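Local coordinates for protein high choriolytic enzyme 1 (PDB 3VTG) that acts as a zinc-dependent hatching protease of the astacin family, hydrolysing the inner layer of the medaka egg envelope so that the young fish can swim free, at residues A[109-114]-A[153-158]; A[118-123]-A[145-150]; A[113-118]-A[140-145]. One frame throughout, in Å; residues are numbered along the deposited sequence.

Contact 1: A[109-114]-A[153-158]; sequences HEQTRS and MHYGRD. With ZN (zinc ion), chain B.
His109, Glu110 and Gln111 meet Met153, His154 and Tyr155 in a buried contact between two loops, where the third zinc ligand of this astacin-family enzyme rests on the Met-turn characteristic of metzincins. His109 NE2 binds zinc at 2.0 Å; His99, His103 and two waters complete the five ligands. Directly after it, Glu110 N donates a nearly straight bond of 3.0 Å to Met153 O, coming from above the plane of that carbonyl. The same oxygen receives a CA-H...O contact from His109 and lies at the edge of that imidazole, near its plane. Tyr155 puts its ring edge toward the face of the imidazole, with centroids 4.5 Å apart and planes at 50°. Its OH stays 5.6 Å from zinc, so the tyrosine that is a metal ligand in astacin itself stands off here. Across the contact the phenol ring also meets Gln111, whose chain bends at chi2 (-83°) and carries NE2 to 3.2 Å above the ring plane, over its centre. The amide then turns OE1 to Tyr155 N, which donates at 3.1 Å and fixes the backbone beside the ring. A leucine in place of Tyr155 would probably leave the His109 face without its aromatic edge and Gln111 NE2 without the ring beneath it. His154 takes the far end: its CD2 is 3.6 Å from Glu110 CG, while its ND1 donates to Tyr155 O at 2.7 Å. The Glu110 carboxylate leads away from the Met-turn to the backbone N of Asp148 and to Arg192 of helix 187-196. Met153 packs on His99, Asn102 and His103 of helix 94-105, and Gln111 and Tyr155 both touch Ile169 of strand 169-171.

Contact 2: A[118-123]-A[145-150]; sequences SYVRIN and TPYDYS
Tyr119 and Tyr147 lie with their rings almost parallel but slid apart, so that they barely overlap, in the dense part of this contact. The planes are only 3° apart, the centroids 4.8 Å, and the two side chains run past each other in opposite directions. What covers each face is therefore mainly the other residue's CB: Tyr147 CB sits 3.4 Å from the centroid of the Tyr119 ring, almost on its normal, and Tyr119 CB lies 3.7 Å from the centroid of the Tyr147 ring, nearer its rim. This is a reciprocal pair of CH-pi contacts. It depends on unlike first torsions, with CG of Tyr147 anti to its backbone N (chi1 -164°) and CG of Tyr119 beside its own. Val120 adds its CG1, 3.4 Å from Tyr147 OH, and the same methyl reaches the edge of the Tyr149 ring at CE1. The Tyr147 phenol has its polar partner outside the two segments, where it lies close to His154 NE2. Tyr149 comes in edge-on and gives the one direct hydrogen bond across the contact: its OH donates to Tyr119 O at 2.7 Å, in the carbonyl plane and on a lone pair.

The looser side is at the tip of Tyr119, which is partly exposed. A water 2.6 Å from Tyr119 OH accepts from Tyr147 N at 2.9 Å and bridges the two. The contact lays the 145-150 loop against strand 120-122, which pairs antiparallel with 169-171; Tyr149 also touches Pro171 of that strand. The chemistry implies a contact held chiefly by CH groups over aromatic faces, with direction supplied by a single phenol-to-carbonyl bond and the partly exposed end joined through solvent.

Contact 3: A[113-118]-A[140-145]; sequences RSDRDS and TNNLNT
Arg113 reaches across to Thr145, where NH2 donates to the backbone O at 2.9 Å with the acceptor in the guanidinium plane; NH1 adds only weak, longer bonds to the same O and to OG1. Over one face of the guanidinium lies the Asn142 amide, stacked with planes 14° apart and OD1 3.6 Å above its centre. Beside this stack, Ser114 N donates to Thr140 OG1 at 3.1 Å, while Asn142 ND2 donates to Ser114 OG, also at 3.1 Å.

One shell out, Asp115 holds the arginine side-on: Arg113 NE donates to Asp115 OD1 and Arg113 NH2 to Asp115 OD2, so the guanidinium is kept from turning and its charge is probably offset near the like-charged Arg192. The bend at chi3 (58°) brings the group round to both partners. Thr140 OG1 donates to Asn142 OD1 at 2.6 Å and helps set the amide; that oxygen also accepts from the N-terminal Asn1. A type I' turn from Asn142 to Thr145 presents the Thr145 carbonyl, with Asn142 O taking both Thr145 N and OG1. A water links Ser114 OG to Thr140 O.

The contact thus joins the loop following helix 94-105 to the turn beside helix 187-196, where Leu143 packs on Val195 and Thr145 on Trp188.

Overall arrangement
From the N terminus the chain passes through the five-stranded sheet and helix 94-105 before all three contacts begin, within residues 109-123. Contact 1 closes the widest loop, from 109-114 to 153-158. Contact 2, joining 118-123 to 145-150, is nested inside it. Contact 3 starts from the end of the same stretch as contact 1, sharing Arg113 and Ser114, and returns at 140-145; it crosses contact 2, with Ser118 and Thr145 common to both. Glu110 reaching Asp148 couples contacts 1 and 2, and Gln111 O with Arg116 couples 1 and 3. Together they tie the zinc-binding loop to the antiparallel strand pair 120-122/169-171 and helix 187-196.

Contact 1: A[109-114]-A[153-158]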
loop_
_atom_site.group_PDB
_atom_site.type_symbol
_atom_site.label_atom_id
_atom_site.label_comp_id
_atom_site.label_asym_id
_atom_site.label_seq_id
_atom_site.Cartn_x
_atom_site.Cartn_y
_atom_site.Cartn_z
ATOM N N HIS A 109 -4.422 4.064 -2.584
ATOM C CA HIS A 109 -3.849 4.279 -3.912
ATOM C C HIS A 109 -3.730 5.737 -4.243
ATOM O O HIS A 109 -4.643 6.523 -3.969
ATOM C CB HIS A 109 -4.655 3.547 -4.976
ATOM C CG HIS A 109 -4.642 2.048 -4.816
ATOM N ND1 HIS A 109 -5.759 1.304 -4.871
ATOM C CD2 HIS A 109 -3.593 1.167 -4.572
ATOM C CE1 HIS A 109 -5.444 0.011 -4.679
ATOM N NE2 HIS A 109 -4.115 -0.070 -4.501
ATOM N N GLU A 110 -2.593 6.101 -4.832
ATOM C CA GLU A 110 -2.277 7.495 -5.135
ATOM C C GLU A 110 -3.340 8.184 -5.992
ATOM O O GLU A 110 -3.690 9.340 -5.733
ATOM C CB GLU A 110 -0.896 7.602 -5.795
ATOM C CG GLU A 110 -0.314 9.008 -5.825
ATOM C CD GLU A 110 0.139 9.506 -4.462
ATOM O OE1 GLU A 110 -0.055 8.797 -3.447
ATOM O OE2 GLU A 110 0.689 10.623 -4.408
ATOM N N GLN A 111 -3.857 7.472 -6.995
ATOM C CA GLN A 111 -4.817 8.056 -7.932
ATOM C C GLN A 111 -6.171 8.384 -7.293
ATOM O O GLN A 111 -7.013 9.012 -7.929
ATOM C CB GLN A 111 -4.996 7.178 -9.181
ATOM C CG GLN A 111 -5.879 5.946 -9.008
ATOM C CD GLN A 111 -5.152 4.758 -8.404
ATOM O OE1 GLN A 111 -3.924 4.756 -8.273
ATOM N NE2 GLN A 111 -5.913 3.734 -8.035
ATOM N N THR A 112 -6.374 7.965 -6.046
ATOM C CA THR A 112 -7.616 8.264 -5.327
ATOM C C THR A 112 -7.486 9.449 -4.366
ATOM O O THR A 112 -8.443 9.792 -3.675
ATOM C CB THR A 112 -8.166 7.038 -4.563
ATOM O OG1 THR A 112 -7.326 6.738 -3.442
ATOM C CG2 THR A 112 -8.278 5.825 -5.481
ATOM N N ARG A 113 -6.307 10.071 -4.322
ATOM C CA ARG A 113 -6.100 11.272 -3.506
ATOM C C ARG A 113 -7.130 12.348 -3.841
ATOM O O ARG A 113 -7.571 12.465 -4.985
ATOM C CB ARG A 113 -4.700 11.841 -3.725
ATOM C CG ARG A 113 -3.599 11.185 -2.909
ATOM C CD ARG A 113 -2.238 11.758 -3.280
ATOM N NE ARG A 113 -2.153 13.205 -3.085
ATOM C CZ ARG A 113 -1.404 13.810 -2.166
ATOM N NH1 ARG A 113 -0.648 13.107 -1.328
ATOM N NH2 ARG A 113 -1.411 15.132 -2.090
ATOM N N SER A 114 -7.501 13.139 -2.839
ATOM C CA SER A 114 -8.500 14.190 -3.011
ATOM C C SER A 114 -8.122 15.221 -4.074
ATOM O O SER A 114 -9.001 15.850 -4.660
ATOM C CB SER A 114 -8.758 14.892 -1.681
ATOM O OG SER A 114 -7.565 15.470 -1.189
ATOM N N MET A 153 2.291 3.362 -4.539
ATOM C CA MET A 153 0.840 3.206 -4.406
ATOM C C MET A 153 0.049 3.661 -5.638
ATOM O O MET A 153 -1.177 3.569 -5.654
ATOM C CB MET A 153 0.329 3.951 -3.163
ATOM C CG MET A 153 1.031 3.584 -1.861
ATOM S SD MET A 153 1.101 1.810 -1.525
ATOM C CE MET A 153 -0.611 1.459 -1.142
ATOM N N HIS A 154 0.744 4.149 -6.661
ATOM C CA HIS A 154 0.080 4.625 -7.873
ATOM C C HIS A 154 -0.147 3.501 -8.841
ATOM O O HIS A 154 0.780 2.758 -9.154
ATOM C CB HIS A 154 0.912 5.717 -8.540
ATOM C CG HIS A 154 0.101 6.664 -9.398
ATOM N ND1 HIS A 154 -0.605 6.256 -10.472
ATOM C CD2 HIS A 154 -0.096 8.038 -9.298
ATOM C CE1 HIS A 154 -1.227 7.317 -11.025
ATOM N NE2 HIS A 154 -0.913 8.405 -10.308
ATOM N N TYR A 155 -1.379 3.370 -9.326
ATOM C CA TYR A 155 -1.697 2.437 -10.410
ATOM C C TYR A 155 -0.914 2.781 -11.679
ATOM O O TYR A 155 -0.637 3.954 -11.957
ATOM C CB TYR A 155 -3.187 2.520 -10.752
ATOM C CG TYR A 155 -4.143 1.656 -9.948
ATOM C CD1 TYR A 155 -3.755 1.019 -8.764
ATOM C CD2 TYR A 155 -5.462 1.508 -10.371
ATOM C CE1 TYR A 155 -4.656 0.245 -8.041
ATOM C CE2 TYR A 155 -6.366 0.743 -9.659
ATOM C CZ TYR A 155 -5.961 0.112 -8.499
ATOM O OH TYR A 155 -6.869 -0.646 -7.800
ATOM N N GLY A 156 -0.580 1.756 -12.457
ATOM C CA GLY A 156 -0.064 1.958 -13.809
ATOM C C GLY A 156 -1.156 2.498 -14.723
ATOM O O GLY A 156 -2.348 2.416 -14.396
ATOM N N ARG A 157 -0.752 3.039 -15.870
ATOM C CA ARG A 157 -1.687 3.689 -16.795
ATOM C C ARG A 157 -2.678 2.718 -17.435
ATOM O O ARG A 157 -3.727 3.138 -17.924
ATOM C CB ARG A 157 -0.933 4.480 -17.878
ATOM C CG ARG A 157 -0.140 3.637 -18.871
ATOM C CD ARG A 157 0.713 4.502 -19.793
ATOM N NE ARG A 157 1.691 5.308 -19.059
ATOM C CZ ARG A 157 1.701 6.641 -19.007
ATOM N NH1 ARG A 157 0.790 7.353 -19.659
ATOM N NH2 ARG A 157 2.636 7.268 -18.302
ATOM N N ASP A 158 -2.332 1.432 -17.423
ATOM C CA ASP A 158 -3.154 0.391 -18.029
ATOM C C ASP A 158 -3.860 -0.498 -17.000
ATOM O O ASP A 158 -4.405 -1.541 -17.350
ATOM C CB ASP A 158 -2.313 -0.458 -18.999
ATOM C CG ASP A 158 -1.111 -1.120 -18.329
ATOM O OD1 ASP A 158 -0.770 -0.763 -17.179
ATOM O OD2 ASP A 158 -0.491 -2.002 -18.967
HETATM ZN ZN ZN B . -3.169 -1.693 -3.707
HETATM O O HOH W 1 -3.496 -3.745 -3.246
HETATM O O HOH W 2 -3.193 -2.614 -5.821
#

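Contact 2: A[118-123]-A[145-150]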
loop_
_atom_site.group_PDB
_atom_site.type_symbol
_atom_site.label_atom_id
_atom_site.label_comp_id
_atom_site.label_asym_id
_atom_site.label_seq_id
_atom_site.Cartn_x
_atom_site.Cartn_y
_atom_site.Cartn_z
ATOM N N SER A 118 -5.944 17.216 -10.440
ATOM C CA SER A 118 -4.927 18.182 -10.852
ATOM C C SER A 118 -3.677 17.507 -11.433
ATOM O O SER A 118 -2.746 18.192 -11.866
ATOM C CB SER A 118 -4.538 19.080 -9.675
ATOM O OG SER A 118 -5.675 19.725 -9.137
ATOM N N TYR A 119 -3.661 16.171 -11.444
ATOM C CA TYR A 119 -2.460 15.404 -11.815
ATOM C C TYR A 119 -2.737 14.272 -12.791
ATOM O O TYR A 119 -1.867 13.909 -13.582
ATOM C CB TYR A 119 -1.752 14.866 -10.559
ATOM C CG TYR A 119 -1.526 15.952 -9.538
ATOM C CD1 TYR A 119 -0.382 16.746 -9.572
ATOM C CD2 TYR A 119 -2.491 16.227 -8.576
ATOM C CE1 TYR A 119 -0.197 17.766 -8.650
ATOM C CE2 TYR A 119 -2.322 17.247 -7.655
ATOM C CZ TYR A 119 -1.174 18.012 -7.697
ATOM O OH TYR A 119 -1.021 19.028 -6.782
ATOM N N VAL A 120 -3.941 13.710 -12.727
ATOM C CA VAL A 120 -4.329 12.629 -13.632
ATOM C C VAL A 120 -5.752 12.815 -14.130
ATOM O O VAL A 120 -6.576 13.459 -13.472
ATOM C CB VAL A 120 -4.193 11.218 -12.992
ATOM C CG1 VAL A 120 -2.741 10.890 -12.656
ATOM C CG2 VAL A 120 -5.092 11.064 -11.769
ATOM N N ARG A 121 -6.016 12.256 -15.306
ATOM C CA ARG A 121 -7.364 12.095 -15.818
ATOM C C ARG A 121 -7.716 10.613 -15.735
ATOM O O ARG A 121 -6.931 9.755 -16.146
ATOM C CB ARG A 121 -7.444 12.591 -17.263
ATOM C CG ARG A 121 -8.766 12.299 -17.954
ATOM C CD ARG A 121 -8.819 12.882 -19.357
ATOM N NE ARG A 121 -7.774 12.378 -20.255
ATOM C CZ ARG A 121 -6.849 13.139 -20.839
ATOM N NH1 ARG A 121 -6.820 14.448 -20.620
ATOM N NH2 ARG A 121 -5.947 12.597 -21.649
ATOM N N ILE A 122 -8.880 10.316 -15.168
ATOM C CA ILE A 122 -9.394 8.950 -15.144
ATOM C C ILE A 122 -10.254 8.758 -16.388
ATOM O O ILE A 122 -11.263 9.449 -16.570
ATOM C CB ILE A 122 -10.214 8.651 -13.865
ATOM C CG1 ILE A 122 -9.433 9.019 -12.589
ATOM C CG2 ILE A 122 -10.672 7.198 -13.843
ATOM C CD1 ILE A 122 -8.083 8.341 -12.420
ATOM N N ASN A 123 -9.842 7.831 -17.249
ATOM C CA ASN A 123 -10.576 7.559 -18.482
ATOM C C ASN A 123 -11.589 6.440 -18.260
ATOM O O ASN A 123 -11.347 5.273 -18.599
ATOM C CB ASN A 123 -9.614 7.241 -19.626
ATOM C CG ASN A 123 -8.504 8.272 -19.758
ATOM O OD1 ASN A 123 -8.757 9.475 -19.856
ATOM N ND2 ASN A 123 -7.266 7.801 -19.757
ATOM N N THR A 145 1.838 16.309 2.076
ATOM C CA THR A 145 2.678 15.813 0.991
ATOM C C THR A 145 1.952 16.011 -0.342
ATOM O O THR A 145 0.719 16.052 -0.372
ATOM C CB THR A 145 3.062 14.327 1.185
ATOM O OG1 THR A 145 1.928 13.482 0.940
ATOM C CG2 THR A 145 3.607 14.086 2.594
ATOM N N PRO A 146 2.708 16.148 -1.448
ATOM C CA PRO A 146 2.092 16.385 -2.743
ATOM C C PRO A 146 1.740 15.082 -3.451
ATOM O O PRO A 146 2.167 14.002 -3.029
ATOM C CB PRO A 146 3.199 17.101 -3.511
ATOM C CG PRO A 146 4.451 16.481 -2.988
ATOM C CD PRO A 146 4.176 16.072 -1.560
ATOM N N TYR A 147 0.969 15.194 -4.528
ATOM C CA TYR A 147 0.693 14.065 -5.398
ATOM C C TYR A 147 2.015 13.563 -5.970
ATOM O O TYR A 147 2.830 14.349 -6.449
ATOM C CB TYR A 147 -0.232 14.501 -6.528
ATOM C CG TYR A 147 -0.880 13.356 -7.263
ATOM C CD1 TYR A 147 -2.156 12.919 -6.918
ATOM C CD2 TYR A 147 -0.219 12.708 -8.308
ATOM C CE1 TYR A 147 -2.756 11.868 -7.587
ATOM C CE2 TYR A 147 -0.812 11.656 -8.987
ATOM C CZ TYR A 147 -2.080 11.243 -8.623
ATOM O OH TYR A 147 -2.674 10.200 -9.291
ATOM N N ASP A 148 2.222 12.251 -5.905
ATOM C CA ASP A 148 3.489 11.647 -6.307
ATOM C C ASP A 148 3.274 10.581 -7.378
ATOM O O ASP A 148 2.866 9.456 -7.075
ATOM C CB ASP A 148 4.195 11.060 -5.077
ATOM C CG ASP A 148 5.573 10.488 -5.390
ATOM O OD1 ASP A 148 6.065 10.612 -6.535
ATOM O OD2 ASP A 148 6.169 9.905 -4.459
ATOM N N TYR A 149 3.564 10.935 -8.630
ATOM C CA TYR A 149 3.443 9.994 -9.742
ATOM C C TYR A 149 4.297 8.746 -9.525
ATOM O O TYR A 149 3.976 7.673 -10.035
ATOM C CB TYR A 149 3.894 10.640 -11.047
ATOM C CG TYR A 149 3.004 11.718 -11.624
ATOM C CD1 TYR A 149 1.691 11.446 -12.017
ATOM C CD2 TYR A 149 3.501 13.002 -11.830
ATOM C CE1 TYR A 149 0.894 12.434 -12.580
ATOM C CE2 TYR A 149 2.717 13.993 -12.393
ATOM C CZ TYR A 149 1.417 13.707 -12.761
ATOM O OH TYR A 149 0.657 14.706 -13.324
ATOM N N SER A 150 5.392 8.903 -8.781
ATOM C CA SER A 150 6.358 7.825 -8.567
ATOM C C SER A 150 6.078 6.970 -7.329
ATOM O O SER A 150 6.874 6.091 -6.996
ATOM C CB SER A 150 7.787 8.383 -8.516
ATOM O OG SER A 150 8.083 8.961 -7.256
HETATM O O HOH W 3 -0.419 17.773 -4.605
#

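Contact 3: A[113-118]-A[140-145]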
loop_
_atom_site.group_PDB
_atom_site.type_symbol
_atom_site.label_atom_id
_atom_site.label_comp_id
_atom_site.label_asym_id
_atom_site.label_seq_id
_atom_site.Cartn_x
_atom_site.Cartn_y
_atom_site.Cartn_z
ATOM N N ARG A 113 -6.307 10.071 -4.322
ATOM C CA ARG A 113 -6.100 11.272 -3.506
ATOM C C ARG A 113 -7.130 12.348 -3.841
ATOM O O ARG A 113 -7.571 12.465 -4.985
ATOM C CB ARG A 113 -4.700 11.841 -3.725
ATOM C CG ARG A 113 -3.599 11.185 -2.909
ATOM C CD ARG A 113 -2.238 11.758 -3.280
ATOM N NE ARG A 113 -2.153 13.205 -3.085
ATOM C CZ ARG A 113 -1.404 13.810 -2.166
ATOM N NH1 ARG A 113 -0.648 13.107 -1.328
ATOM N NH2 ARG A 113 -1.411 15.132 -2.090
ATOM N N SER A 114 -7.501 13.139 -2.839
ATOM C CA SER A 114 -8.500 14.190 -3.011
ATOM C C SER A 114 -8.122 15.221 -4.074
ATOM O O SER A 114 -9.001 15.850 -4.660
ATOM C CB SER A 114 -8.758 14.892 -1.681
ATOM O OG SER A 114 -7.565 15.470 -1.189
ATOM N N ASP A 115 -6.823 15.386 -4.316
ATOM C CA ASP A 115 -6.321 16.367 -5.277
ATOM C C ASP A 115 -5.956 15.769 -6.643
ATOM O O ASP A 115 -5.367 16.451 -7.479
ATOM C CB ASP A 115 -5.125 17.136 -4.682
ATOM C CG ASP A 115 -3.954 16.233 -4.306
ATOM O OD1 ASP A 115 -4.054 14.994 -4.433
ATOM O OD2 ASP A 115 -2.920 16.774 -3.873
ATOM N N ARG A 116 -6.332 14.512 -6.873
ATOM C CA ARG A 116 -5.865 13.756 -8.042
ATOM C C ARG A 116 -6.208 14.361 -9.409
ATOM O O ARG A 116 -5.453 14.183 -10.363
ATOM C CB ARG A 116 -6.332 12.295 -7.967
ATOM C CG ARG A 116 -7.829 12.083 -8.155
ATOM C CD ARG A 116 -8.158 11.663 -9.579
ATOM N NE ARG A 116 -9.594 11.472 -9.795
ATOM C CZ ARG A 116 -10.276 10.387 -9.438
ATOM N NH1 ARG A 116 -9.665 9.380 -8.822
ATOM N NH2 ARG A 116 -11.577 10.307 -9.690
ATOM N N ASP A 117 -7.338 15.062 -9.503
ATOM C CA ASP A 117 -7.776 15.632 -10.783
ATOM C C ASP A 117 -6.859 16.756 -11.291
ATOM O O ASP A 117 -6.974 17.184 -12.439
ATOM C CB ASP A 117 -9.245 16.086 -10.719
ATOM C CG ASP A 117 -10.228 14.914 -10.758
ATOM O OD1 ASP A 117 -9.873 13.827 -11.261
ATOM O OD2 ASP A 117 -11.375 15.090 -10.287
ATOM N N SER A 118 -5.944 17.216 -10.440
ATOM C CA SER A 118 -4.927 18.182 -10.852
ATOM C C SER A 118 -3.677 17.507 -11.433
ATOM O O SER A 118 -2.746 18.192 -11.866
ATOM C CB SER A 118 -4.538 19.080 -9.675
ATOM O OG SER A 118 -5.675 19.725 -9.137
ATOM N N THR A 140 -8.810 11.903 1.372
ATOM C CA THR A 140 -7.581 11.365 1.938
ATOM C C THR A 140 -6.906 12.372 2.858
ATOM O O THR A 140 -7.029 13.582 2.663
ATOM C CB THR A 140 -6.600 10.969 0.815
ATOM O OG1 THR A 140 -6.467 12.058 -0.110
ATOM C CG2 THR A 140 -7.107 9.744 0.063
ATOM N N ASN A 141 -6.205 11.868 3.870
ATOM C CA ASN A 141 -5.303 12.699 4.654
ATOM C C ASN A 141 -3.955 12.691 3.950
ATOM O O ASN A 141 -3.208 11.715 4.025
ATOM C CB ASN A 141 -5.186 12.192 6.096
ATOM C CG ASN A 141 -4.174 12.975 6.916
ATOM O OD1 ASN A 141 -3.572 13.947 6.447
ATOM N ND2 ASN A 141 -3.981 12.551 8.158
ATOM N N ASN A 142 -3.660 13.788 3.265
ATOM C CA ASN A 142 -2.483 13.877 2.408
ATOM C C ASN A 142 -1.190 14.223 3.148
ATOM O O ASN A 142 -0.115 14.257 2.545
ATOM C CB ASN A 142 -2.754 14.845 1.253
ATOM C CG ASN A 142 -3.914 14.390 0.385
ATOM O OD1 ASN A 142 -4.097 13.194 0.159
ATOM N ND2 ASN A 142 -4.706 15.338 -0.099
ATOM N N LEU A 143 -1.311 14.473 4.453
ATOM C CA LEU A 143 -0.167 14.632 5.358
ATOM C C LEU A 143 0.810 15.733 4.927
ATOM O O LEU A 143 2.016 15.636 5.169
ATOM C CB LEU A 143 0.555 13.282 5.547
ATOM C CG LEU A 143 -0.263 12.128 6.142
ATOM C CD1 LEU A 143 0.436 10.798 5.912
ATOM C CD2 LEU A 143 -0.524 12.339 7.626
ATOM N N ASN A 144 0.267 16.778 4.301
ATOM C CA ASN A 144 1.051 17.890 3.743
ATOM C C ASN A 144 2.074 17.468 2.686
ATOM O O ASN A 144 3.048 18.181 2.427
ATOM C CB ASN A 144 1.708 18.725 4.857
ATOM C CG ASN A 144 0.724 19.645 5.557
ATOM O OD1 ASN A 144 -0.348 19.943 5.030
ATOM N ND2 ASN A 144 1.091 20.111 6.745
ATOM N N THR A 145 1.838 16.309 2.076
ATOM C CA THR A 145 2.678 15.813 0.991
ATOM C C THR A 145 1.952 16.011 -0.342
ATOM O O THR A 145 0.719 16.052 -0.372
ATOM C CB THR A 145 3.062 14.327 1.185
ATOM O OG1 THR A 145 1.928 13.482 0.940
ATOM C CG2 THR A 145 3.607 14.086 2.594
HETATM O O HOH W 4 -8.523 15.531 1.459
#